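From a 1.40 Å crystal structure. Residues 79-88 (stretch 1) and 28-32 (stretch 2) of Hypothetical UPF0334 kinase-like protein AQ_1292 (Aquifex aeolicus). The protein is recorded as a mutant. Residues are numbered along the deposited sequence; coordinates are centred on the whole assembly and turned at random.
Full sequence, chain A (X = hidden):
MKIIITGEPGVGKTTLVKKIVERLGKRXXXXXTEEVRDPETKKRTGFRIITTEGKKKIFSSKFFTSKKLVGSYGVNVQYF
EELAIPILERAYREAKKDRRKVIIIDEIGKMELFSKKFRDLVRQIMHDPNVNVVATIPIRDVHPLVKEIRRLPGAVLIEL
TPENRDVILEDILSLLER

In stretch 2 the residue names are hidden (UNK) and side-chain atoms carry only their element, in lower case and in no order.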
# COMPACT_ATOMS: atom_id res chain seq x y z
N TYR A 79 -9.99 4.09 -12.72
CA TYR A 79 -9.56 5.26 -11.96
C TYR A 79 -8.39 4.92 -11.04
O TYR A 79 -7.47 5.70 -10.90
CB TYR A 79 -10.70 5.80 -11.10
CG TYR A 79 -11.83 6.49 -11.86
CD1 TYR A 79 -11.78 6.66 -13.24
CD2 TYR A 79 -12.91 7.00 -11.16
CE1 TYR A 79 -12.83 7.32 -13.92
CE2 TYR A 79 -13.95 7.66 -11.81
CZ TYR A 79 -13.90 7.81 -13.19
OH TYR A 79 -14.96 8.47 -13.81
N PHE A 80 -8.46 3.74 -10.42
CA PHE A 80 -7.37 3.30 -9.56
C PHE A 80 -6.09 3.14 -10.36
O PHE A 80 -5.03 3.66 -9.99
CB PHE A 80 -7.75 1.99 -8.86
CG PHE A 80 -6.62 1.37 -8.09
CD1 PHE A 80 -6.20 1.94 -6.91
CD2 PHE A 80 -5.99 0.22 -8.54
CE1 PHE A 80 -5.13 1.40 -6.17
CE2 PHE A 80 -4.94 -0.36 -7.83
CZ PHE A 80 -4.51 0.24 -6.63
N GLU A 81 -6.18 2.42 -11.48
CA GLU A 81 -5.01 2.11 -12.30
C GLU A 81 -4.36 3.34 -12.88
O GLU A 81 -3.15 3.39 -13.02
CB GLU A 81 -5.40 1.16 -13.44
CG GLU A 81 -5.66 -0.26 -12.97
CD GLU A 81 -6.12 -1.22 -14.07
OE1 GLU A 81 -6.50 -0.77 -15.18
OE2 GLU A 81 -6.15 -2.43 -13.80
N GLU A 82 -5.18 4.35 -13.20
CA GLU A 82 -4.68 5.58 -13.81
C GLU A 82 -3.54 6.17 -12.99
O GLU A 82 -2.57 6.70 -13.56
CB GLU A 82 -5.82 6.60 -13.92
CG GLU A 82 -5.49 7.82 -14.75
CD GLU A 82 -6.66 8.78 -14.86
OE1 GLU A 82 -7.82 8.32 -14.84
OE2 GLU A 82 -6.40 10.01 -14.98
N LEU A 83 -3.64 6.10 -11.67
CA LEU A 83 -2.62 6.63 -10.77
C LEU A 83 -1.70 5.55 -10.24
O LEU A 83 -0.49 5.76 -10.16
CB LEU A 83 -3.26 7.41 -9.61
CG LEU A 83 -3.59 8.88 -9.89
CD1 LEU A 83 -4.63 9.03 -11.00
CD2 LEU A 83 -4.05 9.54 -8.61
N ALA A 84 -2.25 4.38 -9.89
CA ALA A 84 -1.45 3.34 -9.23
C ALA A 84 -0.39 2.74 -10.13
O ALA A 84 0.74 2.52 -9.69
CB ALA A 84 -2.34 2.23 -8.68
N ILE A 85 -0.74 2.45 -11.38
CA ILE A 85 0.18 1.67 -12.20
C ILE A 85 1.43 2.47 -12.60
O ILE A 85 2.55 1.99 -12.39
CB ILE A 85 -0.54 1.01 -13.40
CG1 ILE A 85 -1.69 0.11 -12.90
CG2 ILE A 85 0.46 0.20 -14.25
CD1 ILE A 85 -1.28 -1.02 -11.93
N PRO A 86 1.28 3.69 -13.12
CA PRO A 86 2.49 4.41 -13.51
C PRO A 86 3.39 4.73 -12.32
O PRO A 86 4.61 4.63 -12.46
CB PRO A 86 1.98 5.67 -14.23
CG PRO A 86 0.54 5.74 -13.94
CD PRO A 86 0.05 4.39 -13.55
N ILE A 87 2.84 5.08 -11.16
CA ILE A 87 3.73 5.38 -10.04
C ILE A 87 4.44 4.13 -9.52
O ILE A 87 5.62 4.20 -9.15
CB ILE A 87 3.01 6.18 -8.91
CG1 ILE A 87 4.05 6.83 -7.98
CG2 ILE A 87 2.09 5.31 -8.08
CD1 ILE A 87 4.81 8.01 -8.63
N LEU A 88 3.78 2.97 -9.55
CA LEU A 88 4.47 1.74 -9.12
C LEU A 88 5.48 1.27 -10.15
O LEU A 88 6.53 0.75 -9.77
CB LEU A 88 3.48 0.63 -8.77
CG LEU A 88 2.69 0.80 -7.46
CD1 LEU A 88 2.00 -0.50 -7.09
CD2 LEU A 88 3.54 1.30 -6.29
N UNK A 28 11.04 7.72 -0.86
CA UNK A 28 9.75 7.03 -0.91
C UNK A 28 9.04 7.30 -2.22
O UNK A 28 8.85 8.47 -2.58
c UNK A 28 8.88 7.46 0.26
N UNK A 29 8.65 6.24 -2.93
CA UNK A 29 7.90 6.39 -4.20
C UNK A 29 6.75 5.39 -4.20
O UNK A 29 6.96 4.19 -4.01
c UNK A 29 8.80 6.17 -5.45
c UNK A 29 8.01 6.49 -6.70
c UNK A 29 11.20 6.44 -6.39
c UNK A 29 10.11 6.97 -5.39
N UNK A 30 5.53 5.87 -4.44
CA UNK A 30 4.38 4.97 -4.48
C UNK A 30 3.09 5.70 -4.16
O UNK A 30 2.88 6.83 -4.59
N UNK A 31 2.22 5.05 -3.39
CA UNK A 31 0.93 5.65 -3.09
C UNK A 31 0.38 5.13 -1.79
O UNK A 31 0.75 4.03 -1.31
c UNK A 31 -1.60 3.54 -3.60
c UNK A 31 -2.05 2.23 -3.74
c UNK A 31 -1.45 1.38 -4.65
c UNK A 31 -0.08 5.45 -4.24
c UNK A 31 0.03 3.16 -5.31
c UNK A 31 -0.40 1.84 -5.43
c UNK A 31 -0.57 4.02 -4.39
N UNK A 32 -0.57 5.90 -1.26
CA UNK A 32 -1.40 5.44 -0.15
C UNK A 32 -2.87 5.72 -0.45
O UNK A 32 -3.20 6.30 -1.50
c UNK A 32 2.06 9.45 0.09
c UNK A 32 1.31 8.30 0.37
c UNK A 32 -2.07 8.31 1.71
c UNK A 32 -1.02 7.55 1.27
n UNK A 32 -1.75 9.65 1.62
c UNK A 32 -0.96 6.04 1.20
c UNK A 32 -0.48 9.77 1.11
c UNK A 32 1.54 10.73 0.34
c UNK A 32 0.29 10.92 0.84
c UNK A 32 0.01 8.46 0.88

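Position 28 carries one side-chain atom, a carbon bonded to CA. Nothing follows it, and it lies out of reach of stretch 1. A single carbon means alanine: this is Ala 28, in a strand.

Position 29 carries four carbons. The chain forks at the first, and one arm is two carbons long. The one-carbon arm lies 4.0 Å from Ile 87 CD1. A fork at CB with unequal arms is isoleucine. In Ile 29 the short arm is CG2, and the longer arm leads away from the helix.

Position 30 has no side-chain atoms. Its backbone lies against the helix: its O is 3.6 Å from Ile 87 CG1, and its CA is 4.2 Å from Leu 88 CD2. At its backbone angles a CB would be jammed against the carbonyl O of the residue before, which by itself calls for glycine. An ideal CB would also sit 3.9 Å from Leu 88 CD2, a distance that is close but no clash. This is Gly 30, where the chain turns a corner.

Position 31 carries one carbon and then a ring of six carbons. The ring carbon farthest from CB is 3.8 Å from Phe 80 CZ. A carbon next to that one lies 3.8 Å from Ala 84 CB and 3.7 Å from Leu 88 CD1. The next carbon round on the same side is 4.1 Å from Ile 87 CG2. No oxygen is attached to the ring, so the residue is phenylalanine. Phe 31 points its CA-to-CB bond toward the helix, with chi1 in p. The ring atoms named by these contacts are CZ, CE2 and CD2.

Position 32 carries one carbon, then fused five- and six-membered rings holding eight carbons and one nitrogen. It is out of reach of stretch 1. The rings are an indole, so the residue is Trp 32. Its NE1 is hydrogen-bonded to a residue just outside the stretches.

The contact is apolar, and no hydrogen bond crosses it. Phe 31 has the largest covered area of either stretch, 91 Å² of a total 294 Å². Phe 80 and Phe 31 form an offset edge-to-face pair: the edge of Phe 80 is toward the face of Phe 31, with centroids 5.7 Å apart and planes at 85°. Leu 88 CD1 and Ile 87 CG2 lie at the edge of the Phe 31 ring, near its plane. Helical spacing brings Phe 80, Ala 84, Ile 87 and Leu 88 to one side. At Gly 30 the backbones are close, with its CA 5.6 Å from Ile 87 CA.

Stretch 2 28-32: AIGFW
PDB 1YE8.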